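Local coordinates for protein O-succinylhomoserine sulfhydrylase (Mycobacterium tuberculosis, PDB 3NDN) that probably makes L-homocysteine from O-succinyl-L-homoserine and hydrogen sulfide with the help of pyridoxal 5'-phosphate in methionine biosynthesis, at residues 284-288 with 324-329; 177-181 with 303-307; 294-298 with 409-414. One frame throughout, in Å; residues are numbered along the deposited sequence. Where two conformers were deposited one is given.

Contact 1 of 3, residues 284-288 with 324-329; sequences SNASA and GGGTVV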
loop_
_atom_site.group_PDB
_atom_site.type_symbol
_atom_site.label_atom_id
_atom_site.label_comp_id
_atom_site.label_asym_id
_atom_site.label_seq_id
_atom_site.Cartn_x
_atom_site.Cartn_y
_atom_site.Cartn_z
ATOM N N SER A 284 7.590 1.936 -26.829
ATOM C CA SER A 284 6.230 2.245 -27.319
ATOM C C SER A 284 6.202 3.200 -28.533
ATOM O O SER A 284 5.379 3.025 -29.456
ATOM C CB SER A 284 5.354 2.772 -26.185
ATOM O OG SER A 284 5.054 1.740 -25.266
ATOM N N ASN A 285 7.111 4.179 -28.542
ATOM C CA ASN A 285 7.282 5.080 -29.699
ATOM C C ASN A 285 7.695 4.328 -30.963
ATOM O O ASN A 285 7.120 4.556 -32.024
ATOM C CB ASN A 285 8.287 6.192 -29.374
ATOM C CG ASN A 285 8.500 7.165 -30.540
ATOM O OD1 ASN A 285 7.679 8.043 -30.795
ATOM N ND2 ASN A 285 9.644 7.037 -31.212
ATOM N N ALA A 286 8.677 3.417 -30.852
ATOM C CA ALA A 286 9.119 2.625 -31.991
ATOM C C ALA A 286 8.018 1.697 -32.501
ATOM O O ALA A 286 7.844 1.515 -33.729
ATOM C CB ALA A 286 10.400 1.830 -31.645
ATOM N N SER A 287 7.276 1.117 -31.557
ATOM C CA SER A 287 6.155 0.225 -31.867
ATOM C C SER A 287 5.021 0.985 -32.579
ATOM O O SER A 287 4.480 0.513 -33.596
ATOM C CB SER A 287 5.663 -0.456 -30.580
ATOM O OG SER A 287 4.593 -1.355 -30.835
ATOM N N ALA A 288 4.699 2.176 -32.080
ATOM C CA ALA A 288 3.649 3.010 -32.704
ATOM C C ALA A 288 4.024 3.437 -34.152
ATOM O O ALA A 288 3.160 3.463 -35.059
ATOM C CB ALA A 288 3.361 4.214 -31.836
ATOM N N GLY A 324 10.279 12.270 -31.630
ATOM C CA GLY A 324 9.527 11.077 -32.039
ATOM C C GLY A 324 8.048 11.419 -32.149
ATOM O O GLY A 324 7.618 12.458 -31.644
ATOM N N GLY A 325 7.264 10.571 -32.826
ATOM C CA GLY A 325 5.826 10.819 -33.018
ATOM C C GLY A 325 4.936 10.633 -31.793
ATOM O O GLY A 325 3.884 11.274 -31.676
ATOM N N GLY A 326 5.343 9.761 -30.874
ATOM C CA GLY A 326 4.535 9.470 -29.678
ATOM C C GLY A 326 4.028 8.038 -29.645
ATOM O O GLY A 326 4.544 7.189 -30.379
ATOM N N THR A 327 3.001 7.768 -28.829
ATOM C CA THR A 327 2.513 6.386 -28.629
ATOM C C THR A 327 1.038 6.143 -29.022
ATOM O O THR A 327 0.483 5.083 -28.705
ATOM C CB THR A 327 2.691 5.935 -27.142
ATOM O OG1 THR A 327 1.835 6.720 -26.309
ATOM C CG2 THR A 327 4.143 6.084 -26.677
ATOM N N VAL A 328 0.415 7.122 -29.694
ATOM C CA VAL A 328 -1.000 7.051 -30.114
ATOM C C VAL A 328 -1.128 7.198 -31.651
ATOM O O VAL A 328 -0.501 8.081 -32.252
ATOM C CB VAL A 328 -1.833 8.149 -29.419
ATOM C CG1 VAL A 328 -3.322 7.987 -29.720
ATOM C CG2 VAL A 328 -1.609 8.132 -27.901
ATOM N N VAL A 329 -1.932 6.330 -32.266
ATOM C CA VAL A 329 -2.189 6.350 -33.727
ATOM C C VAL A 329 -3.693 6.512 -34.033
ATOM O O VAL A 329 -4.510 5.718 -33.562
ATOM C CB VAL A 329 -1.692 5.057 -34.402
ATOM C CG1 VAL A 329 -1.822 5.147 -35.943
ATOM C CG2 VAL A 329 -0.245 4.742 -33.981
HETATM O O HOH W 1 8.185 7.949 -34.045
#
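A buried helix-on-loop contact joins N285 and its helical neighbours to a glycine-rich turn, G324 to G326, that leads into strand 328-333. It sits in the C-terminal part of a fold-type I PLP enzyme of the trans-sulfuration family, where the long helix 277-296 lies against the five-stranded sheet and the chain leading into it. The centre of the contact is the side-chain amide of N285. With CG anti to the backbone N (chi1 -180°), this side chain leaves the helix alongside the turn, and OD1 takes the N-H of G326 at 2.9 Å between N285 OD1 and G326 N. The bond is straight at both ends: 162° at the hydrogen, and a C=O...N angle of 165°, so the donor arrives nearly head-on to the oxygen. The other branch of the amide continues the grip through a water, which accepts from G325 N at 3.0 Å and, weakly, from N285 ND2 at 3.3 Å. Both branches of one amide thus meet consecutive backbone N-H groups of the turn, one directly and one through solvent.

G326 points its carbonyl back at the helix, at backbone angles (phi positive) that suit a glycine. Its O receives a CA-H...O contact from N285 CA at 3.5 Å and also accepts from the hydroxyl of Y306, so this buried oxygen is not left to carbon contacts alone. The methyl of A288 rests against it too, with A288 CB 3.5 Å from G326 O. Further along, T327 divides its two branches: OG1 bonds to H228, the residue after the predicted cofactor lysine K227, while the methyl CG2 turns to the helix and meets S284 CB at 3.6 Å.

Contact 2 of 3, residues 177-181 with 303-307; sequences NPMQS and WVRYP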
loop_
_atom_site.group_PDB
_atom_site.type_symbol
_atom_site.label_atom_id
_atom_site.label_comp_id
_atom_site.label_asym_id
_atom_site.label_seq_id
_atom_site.Cartn_x
_atom_site.Cartn_y
_atom_site.Cartn_z
ATOM N N ASN A 177 -5.630 15.919 -29.549
ATOM C CA ASN A 177 -6.197 14.578 -29.463
ATOM C C ASN A 177 -7.695 14.640 -29.759
ATOM O O ASN A 177 -8.426 15.339 -29.063
ATOM C CB ASN A 177 -5.910 14.002 -28.071
ATOM C CG ASN A 177 -6.752 12.781 -27.741
ATOM O OD1 ASN A 177 -6.957 11.893 -28.573
ATOM N ND2 ASN A 177 -7.240 12.729 -26.505
ATOM N N PRO A 178 -8.174 13.874 -30.761
ATOM C CA PRO A 178 -7.520 12.784 -31.486
ATOM C C PRO A 178 -6.928 13.090 -32.861
ATOM O O PRO A 178 -6.273 12.217 -33.424
ATOM C CB PRO A 178 -8.665 11.785 -31.666
ATOM C CG PRO A 178 -9.869 12.686 -31.869
ATOM C CD PRO A 178 -9.618 13.935 -31.064
ATOM N N MET A 179 -7.139 14.292 -33.399
ATOM C CA MET A 179 -6.733 14.572 -34.792
ATOM C C MET A 179 -5.232 14.849 -34.965
ATOM O O MET A 179 -4.731 14.876 -36.093
ATOM C CB MET A 179 -7.572 15.696 -35.417
ATOM C CG MET A 179 -9.082 15.426 -35.466
ATOM S SD MET A 179 -9.616 13.920 -36.344
ATOM C CE MET A 179 -9.191 14.297 -38.035
ATOM N N GLN A 180 -4.527 15.068 -33.851
ATOM C CA GLN A 180 -3.059 15.245 -33.853
ATOM C C GLN A 180 -2.560 16.459 -34.684
ATOM O O GLN A 180 -1.542 16.380 -35.388
ATOM C CB GLN A 180 -2.323 13.918 -34.182
ATOM C CG GLN A 180 -2.931 12.665 -33.483
ATOM C CD GLN A 180 -1.991 11.450 -33.350
ATOM O OE1 GLN A 180 -0.770 11.581 -33.369
ATOM N NE2 GLN A 180 -2.576 10.265 -33.172
ATOM N N SER A 181 -3.304 17.564 -34.581
ATOM C CA SER A 181 -2.918 18.871 -35.123
ATOM C C SER A 181 -1.853 19.492 -34.219
ATOM O O SER A 181 -1.894 19.296 -32.991
ATOM C CB SER A 181 -4.168 19.766 -35.187
ATOM O OG SER A 181 -3.864 21.106 -35.545
ATOM N N TRP A 303 -7.092 7.111 -44.334
ATOM C CA TRP A 303 -5.976 7.985 -43.940
ATOM C C TRP A 303 -5.481 7.662 -42.521
ATOM O O TRP A 303 -6.222 7.096 -41.713
ATOM C CB TRP A 303 -6.324 9.489 -44.042
ATOM C CG TRP A 303 -7.545 10.001 -43.240
ATOM C CD1 TRP A 303 -8.763 10.369 -43.756
ATOM C CD2 TRP A 303 -7.635 10.242 -41.812
ATOM N NE1 TRP A 303 -9.601 10.801 -42.751
ATOM C CE2 TRP A 303 -8.938 10.735 -41.552
ATOM C CE3 TRP A 303 -6.745 10.088 -40.735
ATOM C CZ2 TRP A 303 -9.378 11.065 -40.259
ATOM C CZ3 TRP A 303 -7.187 10.406 -39.437
ATOM C CH2 TRP A 303 -8.495 10.893 -39.218
ATOM N N VAL A 304 -4.221 8.006 -42.249
ATOM C CA VAL A 304 -3.634 7.882 -40.908
ATOM C C VAL A 304 -3.131 9.247 -40.420
ATOM O O VAL A 304 -2.654 10.066 -41.213
ATOM C CB VAL A 304 -2.463 6.844 -40.890
ATOM C CG1 VAL A 304 -1.847 6.706 -39.474
ATOM C CG2 VAL A 304 -2.928 5.483 -41.383
ATOM N N ARG A 305 -3.242 9.504 -39.116
ATOM C CA ARG A 305 -2.599 10.675 -38.525
ATOM C C ARG A 305 -1.618 10.240 -37.429
ATOM O O ARG A 305 -2.014 9.604 -36.447
ATOM C CB ARG A 305 -3.635 11.688 -38.000
ATOM C CG ARG A 305 -4.326 12.555 -39.062
ATOM C CD ARG A 305 -3.382 13.600 -39.674
ATOM N NE ARG A 305 -4.088 14.487 -40.601
ATOM C CZ ARG A 305 -4.229 14.267 -41.913
ATOM N NH1 ARG A 305 -3.697 13.191 -42.494
ATOM N NH2 ARG A 305 -4.895 15.139 -42.653
ATOM N N TYR A 306 -0.333 10.531 -37.661
ATOM C CA TYR A 306 0.778 10.254 -36.747
ATOM C C TYR A 306 1.885 11.240 -37.136
ATOM O O TYR A 306 2.236 11.327 -38.315
ATOM C CB TYR A 306 1.269 8.795 -36.872
ATOM C CG TYR A 306 2.355 8.390 -35.866
ATOM C CD1 TYR A 306 2.058 8.249 -34.499
ATOM C CD2 TYR A 306 3.682 8.148 -36.281
ATOM C CE1 TYR A 306 3.048 7.883 -33.573
ATOM C CE2 TYR A 306 4.678 7.769 -35.360
ATOM C CZ TYR A 306 4.354 7.648 -34.013
ATOM O OH TYR A 306 5.343 7.311 -33.111
ATOM N N PRO A 307 2.419 12.013 -36.162
ATOM C CA PRO A 307 3.323 13.143 -36.462
ATOM C C PRO A 307 4.650 12.788 -37.152
ATOM O O PRO A 307 5.234 13.657 -37.800
ATOM C CB PRO A 307 3.613 13.736 -35.062
ATOM C CG PRO A 307 2.429 13.336 -34.248
ATOM C CD PRO A 307 2.165 11.917 -34.711
HETATM O O HOH W 2 -4.641 16.345 -38.564
#
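M179 meets W303 first, through its terminal methyl. The side chain is bent at each of its later torsions (chi2 -57°, chi3 -67°), and this folding carries CE to the six-membered part of the indole, 3.7 Å from M179 CE to W303 CH2, with the two side chains crossing at about a right angle. The backbone carbonyl of the same residue serves the next partner on the strand. R305 lays its aliphatic stem beside it, R305 CG lying 3.8 Å from M179 O, and a water closes the gap: it donates to M179 O at 2.9 Å and accepts from R305 NE at 2.8 Å. That water lies in the guanidinium plane, at its edge, so the polar head of R305 is tied to the loop without touching it directly.

The loop belongs to the PLP-binding part of the fold-type I architecture. It follows strand 169-173 of the seven-stranded sheet and includes a cis peptide before P178, whereas W303 and R305 lie on the outermost strand, 301-305, of the five-stranded C-terminal sheet. The contact therefore spans the two parts of the subunit.

Q180 comes next, with backbone angles of the left-handed helical region, and its extended side chain reaches over the end of the strand. The amide is held from one branch: NE2 donates to V328 O and to the hydroxyl of T330, and its 3.4 Å approach to R305 O has too poor an angle to count as a further bond. The other branch is pressed against carbon, Q180 OE1 standing 3.2 Å from P307 CD. Although the contact buries it, this oxygen has no polar partner in the model.

Contact 3 of 3, residues 294-298 with 409-414; sequences FLNGH and IDRALS
At their C-terminal ends helices 277-296 and 402-413 lie side by side, the CA atoms of L295 and I409 being 8.9 Å apart, while the CA of H298, just past the end of the first helix, is 8.7 Å from that of D410, a spacing filled by side chains from both segments. On the buried side, L295 rests its CD2 methyl against the I409 and L413 side chains, 4.1 Å from I409 CG2 and 4.0 Å from L413 CD1, crossing each at about a right angle. L295 also touches strands 301-305 and 328-333, so this apolar layer continues into the C-terminal sheet of the fold-type I subunit, with both helices packing on it.

L413 then links the apolar layer to the polar one. Its CD1 methyl sits almost centrally over one face of the H298 imidazole, 3.8 Å from the ring centroid and 8° off the normal, a clear CH-pi contact.

A chi1 of -161° sets CG of H298 opposite its backbone N and brings the ring to the second helix, where H298 NE2 donates its N-H to D410 OD1 at 3.0 Å. The oxygen lies close to the imidazole plane, yet the N-H...O angle is only 135°, so the bond is bent. Ring and carboxylate planes stand steeply to each other. D410 OD1 also meets the edge of the F294 ring, 3.6 Å from F294 CZ, so one carboxylate oxygen has an aromatic C-H and an imidazole N-H beside it. S414 OG, near the edge of the imidazole, donates to D410 O at 2.7 Å.

H298 ND1 accepts from S300 N, which leaves NE2 as the protonated nitrogen, consistent with a neutral ring; the S300 N-H would probably oppose the protonation that the carboxylate would otherwise favour.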
loop_
_atom_site.group_PDB
_atom_site.type_symbol
_atom_site.label_atom_id
_atom_site.label_comp_id
_atom_site.label_asym_id
_atom_site.label_seq_id
_atom_site.Cartn_x
_atom_site.Cartn_y
_atom_site.Cartn_z
ATOM N N PHE A 294 1.998 0.320 -40.978
ATOM C CA PHE A 294 1.183 -0.842 -41.356
ATOM C C PHE A 294 -0.244 -0.425 -41.742
ATOM O O PHE A 294 -0.767 -0.857 -42.777
ATOM C CB PHE A 294 1.177 -1.919 -40.250
ATOM C CG PHE A 294 0.164 -3.019 -40.479
ATOM C CD1 PHE A 294 0.454 -4.082 -41.341
ATOM C CD2 PHE A 294 -1.087 -2.967 -39.870
ATOM C CE1 PHE A 294 -0.478 -5.087 -41.564
ATOM C CE2 PHE A 294 -2.035 -3.971 -40.091
ATOM C CZ PHE A 294 -1.732 -5.029 -40.937
ATOM N N LEU A 295 -0.850 0.431 -40.926
ATOM C CA LEU A 295 -2.179 0.987 -41.220
ATOM C C LEU A 295 -2.180 1.819 -42.525
ATOM O O LEU A 295 -3.082 1.677 -43.358
ATOM C CB LEU A 295 -2.713 1.792 -40.032
ATOM C CG LEU A 295 -3.253 0.988 -38.835
ATOM C CD1 LEU A 295 -3.249 1.804 -37.523
ATOM C CD2 LEU A 295 -4.646 0.412 -39.111
ATOM N N ASN A 296 -1.151 2.649 -42.705
ATOM C CA ASN A 296 -1.003 3.492 -43.900
ATOM C C ASN A 296 -1.032 2.681 -45.205
ATOM O O ASN A 296 -1.557 3.142 -46.213
ATOM C CB ASN A 296 0.291 4.318 -43.800
ATOM C CG ASN A 296 0.402 5.396 -44.873
ATOM O OD1 ASN A 296 -0.548 6.125 -45.154
ATOM N ND2 ASN A 296 1.587 5.517 -45.452
ATOM N N GLY A 297 -0.492 1.461 -45.168
ATOM C CA GLY A 297 -0.467 0.592 -46.340
ATOM C C GLY A 297 -1.621 -0.392 -46.497
ATOM O O GLY A 297 -1.635 -1.171 -47.451
ATOM N N HIS A 298 -2.585 -0.360 -45.577
ATOM C CA HIS A 298 -3.685 -1.334 -45.554
ATOM C C HIS A 298 -4.873 -0.893 -46.430
ATOM O O HIS A 298 -5.254 0.291 -46.394
ATOM C CB HIS A 298 -4.145 -1.546 -44.101
ATOM C CG HIS A 298 -4.934 -2.803 -43.888
ATOM N ND1 HIS A 298 -6.282 -2.894 -44.156
ATOM C CD2 HIS A 298 -4.557 -4.024 -43.436
ATOM C CE1 HIS A 298 -6.704 -4.115 -43.877
ATOM N NE2 HIS A 298 -5.678 -4.820 -43.435
ATOM N N ILE A 409 -4.901 -6.377 -35.081
ATOM C CA ILE A 409 -5.484 -5.300 -35.890
ATOM C C ILE A 409 -5.888 -5.821 -37.296
ATOM O O ILE A 409 -6.986 -5.541 -37.767
ATOM C CB ILE A 409 -4.521 -4.086 -35.991
ATOM C CG1 ILE A 409 -4.276 -3.469 -34.600
ATOM C CG2 ILE A 409 -5.057 -3.012 -36.954
ATOM C CD1 ILE A 409 -3.094 -2.457 -34.580
ATOM N N ASP A 410 -5.015 -6.602 -37.928
ATOM C CA ASP A 410 -5.294 -7.152 -39.274
ATOM C C ASP A 410 -6.515 -8.086 -39.300
ATOM O O ASP A 410 -7.312 -8.053 -40.251
ATOM C CB ASP A 410 -4.053 -7.863 -39.840
ATOM C CG ASP A 410 -4.126 -8.082 -41.370
ATOM O OD1 ASP A 410 -4.367 -7.120 -42.126
ATOM O OD2 ASP A 410 -3.921 -9.225 -41.812
ATOM N N ARG A 411 -6.665 -8.913 -38.268
ATOM C CA ARG A 411 -7.836 -9.780 -38.151
ATOM C C ARG A 411 -9.108 -8.947 -37.954
ATOM O O ARG A 411 -10.140 -9.231 -38.567
ATOM C CB ARG A 411 -7.661 -10.820 -37.033
ATOM C CG ARG A 411 -6.577 -11.858 -37.335
ATOM C CD ARG A 411 -6.718 -13.123 -36.489
ATOM N NE ARG A 411 -6.025 -13.004 -35.206
ATOM C CZ ARG A 411 -4.764 -13.381 -34.982
ATOM N NH1 ARG A 411 -4.033 -13.913 -35.961
ATOM N NH2 ARG A 411 -4.232 -13.226 -33.772
ATOM N N ALA A 412 -9.018 -7.914 -37.115
ATOM C CA ALA A 412 -10.163 -7.033 -36.828
ATOM C C ALA A 412 -10.639 -6.243 -38.060
ATOM O O ALA A 412 -11.837 -5.986 -38.208
ATOM C CB ALA A 412 -9.847 -6.091 -35.652
ATOM N N LEU A 413 -9.705 -5.872 -38.936
ATOM C CA LEU A 413 -10.022 -5.140 -40.182
ATOM C C LEU A 413 -10.510 -6.048 -41.319
ATOM O O LEU A 413 -11.241 -5.608 -42.216
ATOM C CB LEU A 413 -8.796 -4.348 -40.678
ATOM C CG LEU A 413 -8.336 -3.093 -39.927
ATOM C CD1 LEU A 413 -6.928 -2.688 -40.356
ATOM C CD2 LEU A 413 -9.324 -1.952 -40.138
ATOM N N SER A 414 -10.073 -7.304 -41.279
ATOM C CA SER A 414 -10.273 -8.254 -42.364
ATOM C C SER A 414 -11.216 -9.348 -41.865
ATOM O O SER A 414 -10.796 -10.323 -41.224
ATOM C CB SER A 414 -8.918 -8.847 -42.821
ATOM O OG SER A 414 -7.851 -7.877 -42.858
ATOM O OXT SER A 414 -12.440 -9.267 -42.058
#

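Along the chain the first halves come in the order 177-181, 284-288 and 294-298, and their partners follow as 303-307, 324-329 and 409-414, so all three contacts cross one another. Contact 2 closes the longest loop, from the PLP-binding part of the fold to the edge strand of the C-terminal sheet; contact 1 returns helix 277-296 to the start of strand 328-333; contact 3 brings the end of that same helix to the C terminus. The pieces touch: V329 packs on L295, joining contacts 1 and 3, while V304 meets the end of helix 277-296. Contacts 1 and 2 lie closest, their centres 12 Å apart.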